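Long-range contacts in chitinase (Chromobacterium violaceum, PDB 4TXG), which probably hydrolyses the glycosidic bonds of chitin as a secreted family 18 glycoside hydrolase: residues A368-S373 against V392-Y397; R155-F160 against G599-E604. All coordinates share one frame; numbering follows the deposited sequence.

Contact 1. Residues A368-S373 against V392-Y397; sequences AAVPAS and VNVMSY. With CS (cesium ion), chain D.
The carbonyl oxygen of N393 is held by two neighbours on the facing strand: V370 N donates a hydrogen bond to it at 3.0 Å, and A369 CA adds a CA-H...O contact. The setting is a (beta/alpha)8 barrel, in which strands 365-371 and 391-395 are the fifth and sixth staves, joined through the short helix 374-377 as a beta-alpha-beta unit. N393 N donates to A368 O almost straight, at 178°, while M395 N reaches V370 O over 2.8 Å. Past this bond the ladder ends, and A372 meets the other segment through its CB, 3.3 Å from M395 O.

Alternation along the strands sorts the side chains. V370, V392 and V394 face outward; V370 and V394 lie under Y448 of helix 441-448, and V392 packs on L452. V370 lays CG2 against V392 CB at 3.8 Å, the two side chains crossing at about a right angle, and the same methyl meets V394 CG2. V394 CG1, anti to its backbone N (chi1 179°), instead turns to A372 CB. A369, N393 and M395 point into the barrel, beside D310 and D312 of strand 308-312.

M395 ties the two segments together at the mouth. The M395 chain runs straight through chi2 and then bends at chi3 (-62°), which folds M395 CE back against the V370-P371 peptide, 3.7 Å from V370 C, and leaves M395 SD 3.8 Å from A369 CB. The sulfur also binds a cesium ion, whose coordination includes five waters and E314, the glutamate of the DxxDxDxE signature of family 18. One of those waters is hydrogen-bonded to Y397 OH at 2.9 Å, while M395 SD itself stands 3.6 Å from the ion.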
loop_
_atom_site.group_PDB
_atom_site.type_symbol
_atom_site.label_atom_id
_atom_site.label_comp_id
_atom_site.label_asym_id
_atom_site.label_seq_id
_atom_site.Cartn_x
_atom_site.Cartn_y
_atom_site.Cartn_z
ATOM N N ALA A 368 -1.159 6.876 0.779
ATOM C CA ALA A 368 -0.129 6.159 1.503
ATOM C C ALA A 368 0.119 4.813 0.868
ATOM O O ALA A 368 -0.805 4.161 0.395
ATOM C CB ALA A 368 -0.519 5.986 2.983
ATOM N N ALA A 369 1.386 4.430 0.835
ATOM C CA ALA A 369 1.771 3.064 0.497
ATOM C C ALA A 369 1.701 2.274 1.793
ATOM O O ALA A 369 2.399 2.600 2.768
ATOM C CB ALA A 369 3.161 3.027 -0.103
ATOM N N VAL A 370 0.845 1.256 1.812
ATOM C CA VAL A 370 0.469 0.581 3.048
ATOM C C VAL A 370 0.763 -0.916 2.926
ATOM O O VAL A 370 0.719 -1.474 1.828
ATOM C CB VAL A 370 -1.031 0.821 3.385
ATOM C CG1 VAL A 370 -1.302 2.303 3.630
ATOM C CG2 VAL A 370 -1.940 0.298 2.272
ATOM N N PRO A 371 1.097 -1.567 4.049
ATOM C CA PRO A 371 1.542 -2.959 3.951
ATOM C C PRO A 371 0.412 -3.940 3.624
ATOM O O PRO A 371 -0.735 -3.740 4.027
ATOM C CB PRO A 371 2.133 -3.239 5.345
ATOM C CG PRO A 371 1.439 -2.265 6.255
ATOM C CD PRO A 371 1.225 -1.026 5.415
ATOM N N ALA A 372 0.742 -4.989 2.876
ATOM C CA ALA A 372 -0.211 -6.083 2.655
ATOM C C ALA A 372 -0.057 -7.167 3.722
ATOM O O ALA A 372 -0.964 -7.977 3.937
ATOM C CB ALA A 372 -0.020 -6.693 1.256
ATOM N N SER A 373 1.091 -7.166 4.396
ATOM C CA SER A 373 1.450 -8.210 5.369
ATOM C C SER A 373 0.560 -8.268 6.613
ATOM O O SER A 373 0.486 -7.307 7.374
ATOM C CB SER A 373 2.897 -8.019 5.826
ATOM O OG SER A 373 3.186 -8.869 6.912
ATOM N N VAL A 392 -5.413 4.488 -0.631
ATOM C CA VAL A 392 -4.195 3.768 -0.281
ATOM C C VAL A 392 -3.687 2.988 -1.478
ATOM O O VAL A 392 -4.459 2.589 -2.332
ATOM C CB VAL A 392 -4.398 2.795 0.908
ATOM C CG1 VAL A 392 -4.736 3.582 2.172
ATOM C CG2 VAL A 392 -5.473 1.754 0.615
ATOM N N ASN A 393 -2.371 2.808 -1.525
ATOM C CA ASN A 393 -1.719 1.937 -2.491
ATOM C C ASN A 393 -1.190 0.750 -1.724
ATOM O O ASN A 393 -0.203 0.874 -0.992
ATOM C CB ASN A 393 -0.585 2.673 -3.204
ATOM C CG ASN A 393 -1.081 3.872 -3.983
ATOM O OD1 ASN A 393 -2.078 3.778 -4.694
ATOM N ND2 ASN A 393 -0.419 5.006 -3.820
ATOM N N VAL A 394 -1.854 -0.392 -1.861
ATOM C CA VAL A 394 -1.516 -1.536 -1.024
ATOM C C VAL A 394 -0.313 -2.261 -1.618
ATOM O O VAL A 394 -0.332 -2.630 -2.792
ATOM C CB VAL A 394 -2.700 -2.518 -0.886
ATOM C CG1 VAL A 394 -2.277 -3.715 -0.024
ATOM C CG2 VAL A 394 -3.929 -1.802 -0.292
ATOM N N MET A 395 0.732 -2.452 -0.816
ATOM C CA MET A 395 1.965 -3.063 -1.308
ATOM C C MET A 395 1.828 -4.582 -1.266
ATOM O O MET A 395 2.476 -5.282 -0.472
ATOM C CB MET A 395 3.171 -2.565 -0.504
ATOM C CG MET A 395 3.455 -1.088 -0.791
ATOM S SD MET A 395 4.872 -0.406 0.108
ATOM C CE MET A 395 4.284 -0.623 1.783
ATOM N N SER A 396 0.940 -5.067 -2.128
ATOM C CA SER A 396 0.660 -6.489 -2.282
ATOM C C SER A 396 1.697 -7.134 -3.198
ATOM O O SER A 396 1.380 -7.726 -4.230
ATOM C CB SER A 396 -0.763 -6.694 -2.816
ATOM O OG SER A 396 -1.105 -5.709 -3.781
ATOM N N TYR A 397 2.951 -6.980 -2.801
ATOM C CA TYR A 397 4.074 -7.627 -3.449
ATOM C C TYR A 397 5.150 -7.740 -2.380
ATOM O O TYR A 397 4.948 -7.274 -1.255
ATOM C CB TYR A 397 4.555 -6.848 -4.681
ATOM C CG TYR A 397 4.661 -5.329 -4.516
ATOM C CD1 TYR A 397 5.566 -4.758 -3.624
ATOM C CD2 TYR A 397 3.871 -4.476 -5.274
ATOM C CE1 TYR A 397 5.663 -3.372 -3.484
ATOM C CE2 TYR A 397 3.970 -3.094 -5.145
ATOM C CZ TYR A 397 4.871 -2.553 -4.249
ATOM O OH TYR A 397 4.967 -1.183 -4.117
HETATM CS CS CS D . 8.130 -1.831 0.110
HETATM O O HOH W 1 7.449 -0.399 -2.941
HETATM O O HOH W 2 11.310 -2.174 -1.051
HETATM O O HOH W 3 9.246 -3.349 2.580
HETATM O O HOH W 4 8.130 1.148 -1.321
HETATM O O HOH W 5 8.360 -4.397 -0.696
#

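Contact 2. Residues R155-F160 against G599-E604; sequences RIIGYF and GVMFWE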
loop_
_atom_site.group_PDB
_atom_site.type_symbol
_atom_site.label_atom_id
_atom_site.label_comp_id
_atom_site.label_asym_id
_atom_site.label_seq_id
_atom_site.Cartn_x
_atom_site.Cartn_y
_atom_site.Cartn_z
ATOM N N ARG A 155 -7.913 3.596 -11.289
ATOM C CA ARG A 155 -6.614 4.233 -11.145
ATOM C C ARG A 155 -5.546 3.300 -11.704
ATOM O O ARG A 155 -5.645 2.083 -11.576
ATOM C CB ARG A 155 -6.311 4.568 -9.692
ATOM C CG ARG A 155 -7.306 5.525 -9.070
ATOM C CD ARG A 155 -6.789 6.066 -7.747
ATOM N NE ARG A 155 -7.827 6.832 -7.069
ATOM C CZ ARG A 155 -8.732 6.285 -6.270
ATOM N NH1 ARG A 155 -8.696 4.973 -6.047
ATOM N NH2 ARG A 155 -9.662 7.046 -5.691
ATOM N N ILE A 156 -4.550 3.896 -12.348
ATOM C CA ILE A 156 -3.385 3.192 -12.847
ATOM C C ILE A 156 -2.208 4.032 -12.387
ATOM O O ILE A 156 -1.906 5.082 -12.960
ATOM C CB ILE A 156 -3.407 3.029 -14.381
ATOM C CG1 ILE A 156 -4.646 2.240 -14.807
ATOM C CG2 ILE A 156 -2.124 2.346 -14.870
ATOM C CD1 ILE A 156 -4.845 2.186 -16.328
ATOM N N ILE A 157 -1.595 3.588 -11.300
ATOM C CA ILE A 157 -0.624 4.399 -10.576
ATOM C C ILE A 157 0.770 3.821 -10.724
ATOM O O ILE A 157 1.040 2.722 -10.258
ATOM C CB ILE A 157 -0.981 4.469 -9.086
ATOM C CG1 ILE A 157 -2.410 4.991 -8.909
ATOM C CG2 ILE A 157 0.009 5.330 -8.319
ATOM C CD1 ILE A 157 -3.134 4.336 -7.733
ATOM N N GLY A 158 1.660 4.566 -11.369
ATOM C CA GLY A 158 3.006 4.068 -11.588
ATOM C C GLY A 158 4.019 4.774 -10.713
ATOM O O GLY A 158 4.020 6.006 -10.632
ATOM N N TYR A 159 4.864 3.998 -10.037
ATOM C CA TYR A 159 6.002 4.565 -9.332
ATOM C C TYR A 159 7.144 4.841 -10.294
ATOM O O TYR A 159 7.566 3.957 -11.044
ATOM C CB TYR A 159 6.487 3.634 -8.227
ATOM C CG TYR A 159 5.748 3.817 -6.932
ATOM C CD1 TYR A 159 6.154 4.774 -6.015
ATOM C CD2 TYR A 159 4.659 3.018 -6.614
ATOM C CE1 TYR A 159 5.482 4.945 -4.824
ATOM C CE2 TYR A 159 3.985 3.175 -5.421
ATOM C CZ TYR A 159 4.402 4.143 -4.527
ATOM O OH TYR A 159 3.722 4.309 -3.336
ATOM N N PHE A 160 7.629 6.074 -10.257
ATOM C CA PHE A 160 8.787 6.512 -11.032
ATOM C C PHE A 160 9.972 6.707 -10.103
ATOM O O PHE A 160 9.924 7.562 -9.223
ATOM C CB PHE A 160 8.479 7.826 -11.746
ATOM C CG PHE A 160 9.647 8.395 -12.500
ATOM C CD1 PHE A 160 9.921 7.967 -13.796
ATOM C CD2 PHE A 160 10.477 9.342 -11.916
ATOM C CE1 PHE A 160 10.991 8.491 -14.501
ATOM C CE2 PHE A 160 11.557 9.870 -12.611
ATOM C CZ PHE A 160 11.814 9.443 -13.913
ATOM N N GLY A 599 -8.351 0.700 -8.152
ATOM C CA GLY A 599 -7.369 0.641 -9.216
ATOM C C GLY A 599 -6.152 -0.193 -8.871
ATOM O O GLY A 599 -6.173 -0.993 -7.933
ATOM N N VAL A 600 -5.101 0.008 -9.658
ATOM C CA VAL A 600 -3.887 -0.781 -9.589
ATOM C C VAL A 600 -2.691 0.155 -9.490
ATOM O O VAL A 600 -2.645 1.186 -10.167
ATOM C CB VAL A 600 -3.735 -1.702 -10.833
ATOM C CG1 VAL A 600 -2.402 -2.427 -10.810
ATOM C CG2 VAL A 600 -4.885 -2.714 -10.921
ATOM N N MET A 601 -1.738 -0.202 -8.631
ATOM C CA MET A 601 -0.493 0.531 -8.491
ATOM C C MET A 601 0.618 -0.435 -8.916
ATOM O O MET A 601 0.456 -1.637 -8.779
ATOM C CB MET A 601 -0.327 1.021 -7.043
ATOM C CG MET A 601 1.043 1.566 -6.674
ATOM S SD MET A 601 2.146 0.213 -6.177
ATOM C CE MET A 601 1.579 -0.088 -4.494
ATOM N N PHE A 602 1.723 0.063 -9.461
ATOM C CA PHE A 602 2.837 -0.842 -9.733
ATOM C C PHE A 602 4.184 -0.201 -9.426
ATOM O O PHE A 602 4.371 1.009 -9.578
ATOM C CB PHE A 602 2.787 -1.348 -11.192
ATOM C CG PHE A 602 2.635 -0.265 -12.215
ATOM C CD1 PHE A 602 3.749 0.350 -12.752
ATOM C CD2 PHE A 602 1.383 0.131 -12.648
ATOM C CE1 PHE A 602 3.619 1.345 -13.704
ATOM C CE2 PHE A 602 1.249 1.131 -13.603
ATOM C CZ PHE A 602 2.369 1.737 -14.126
ATOM N N TRP A 603 5.096 -1.036 -8.930
ATOM C CA TRP A 603 6.494 -0.687 -8.748
ATOM C C TRP A 603 7.293 -1.560 -9.707
ATOM O O TRP A 603 7.187 -2.781 -9.599
ATOM C CB TRP A 603 6.935 -0.967 -7.306
ATOM C CG TRP A 603 8.362 -0.625 -7.076
ATOM C CD1 TRP A 603 9.456 -1.357 -7.451
ATOM C CD2 TRP A 603 8.860 0.559 -6.461
ATOM N NE1 TRP A 603 10.609 -0.694 -7.104
ATOM C CE2 TRP A 603 10.271 0.480 -6.481
ATOM C CE3 TRP A 603 8.253 1.684 -5.880
ATOM C CZ2 TRP A 603 11.084 1.481 -5.948
ATOM C CZ3 TRP A 603 9.059 2.668 -5.350
ATOM C CH2 TRP A 603 10.460 2.565 -5.387
ATOM N N GLU A 604 8.070 -1.009 -10.639
ATOM C CA GLU A 604 8.202 0.413 -10.949
ATOM C C GLU A 604 8.102 0.554 -12.466
ATOM O O GLU A 604 8.212 -0.436 -13.191
ATOM C CB GLU A 604 9.550 0.964 -10.464
ATOM C CG GLU A 604 10.721 0.142 -11.020
ATOM C CD GLU A 604 12.088 0.730 -10.728
ATOM O OE1 GLU A 604 12.821 0.149 -9.889
ATOM O OE2 GLU A 604 12.437 1.754 -11.349
#
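The F602 ring lies with one face over the I157-G158 backbone: I157 O sits above the plane toward the rim, and G158 CA makes a CH-pi contact 3.7 Å from the ring centroid. I156 CG2 meets the same ring at its edge, 3.8 Å from F602 CE2, and the ring also stacks with Y463. With CG between the backbone N and the carbonyl carbon (chi1 50°), F602 is turned back across its partner strand, and its ring lies directly against G158, which has no side chain. The Y159 ring is bordered differently. W603 CE3 lies over one face near its CG end, 3.5 Å from Y159 CG, the two ring planes oblique at 47°, while M601 SD and F602 O lie at the edge. M601 SD, 3.6 Å from Y159 CE2, makes a Met-aromatic contact, reached by bends at chi2 and chi3.

Four backbone bonds hold these parallel strands in step. The one from Y159 N to F602 O, 3.1 Å long, comes nearly along the C=O axis, whereas V600 N approaches R155 O from 39° out of the carbonyl plane. The chain then passes through a cis peptide between W603 and E604, consistent with the tryptophan that forms the floor of the substrate cleft in family 18 enzymes.

These are the first and last staves of the (beta/alpha)8 barrel, and their pairing closes it. Y159 OH reaches D310 inside, and E604 bonds T161 and R164 at the mouth. Outside, helix 627-636 covers I156, V600 and F602, while strand 185-193 flanks strand 155-161 on its other side.

Both contacts are buried parallel strand pairs of one barrel, their centres about 11 Å apart. Contact 1 joins staves consecutive in the chain, and contact 2 brings together staves separated by more than 400 residues. Their chemistry also differs: mainly valine and alanine with a cesium-binding methionine in the first; aromatic rings, a ring-edge methionine and isoleucines in the second. Their short strand segments diverge by 36° in contact 1 but only 8° in contact 2. Across the interior the two meet directly, with N393 OD1 packed 3.3 Å from I157 CD1, A369 CB against Y159 OH, and M601 CE touching both V394 O and Y397 OH.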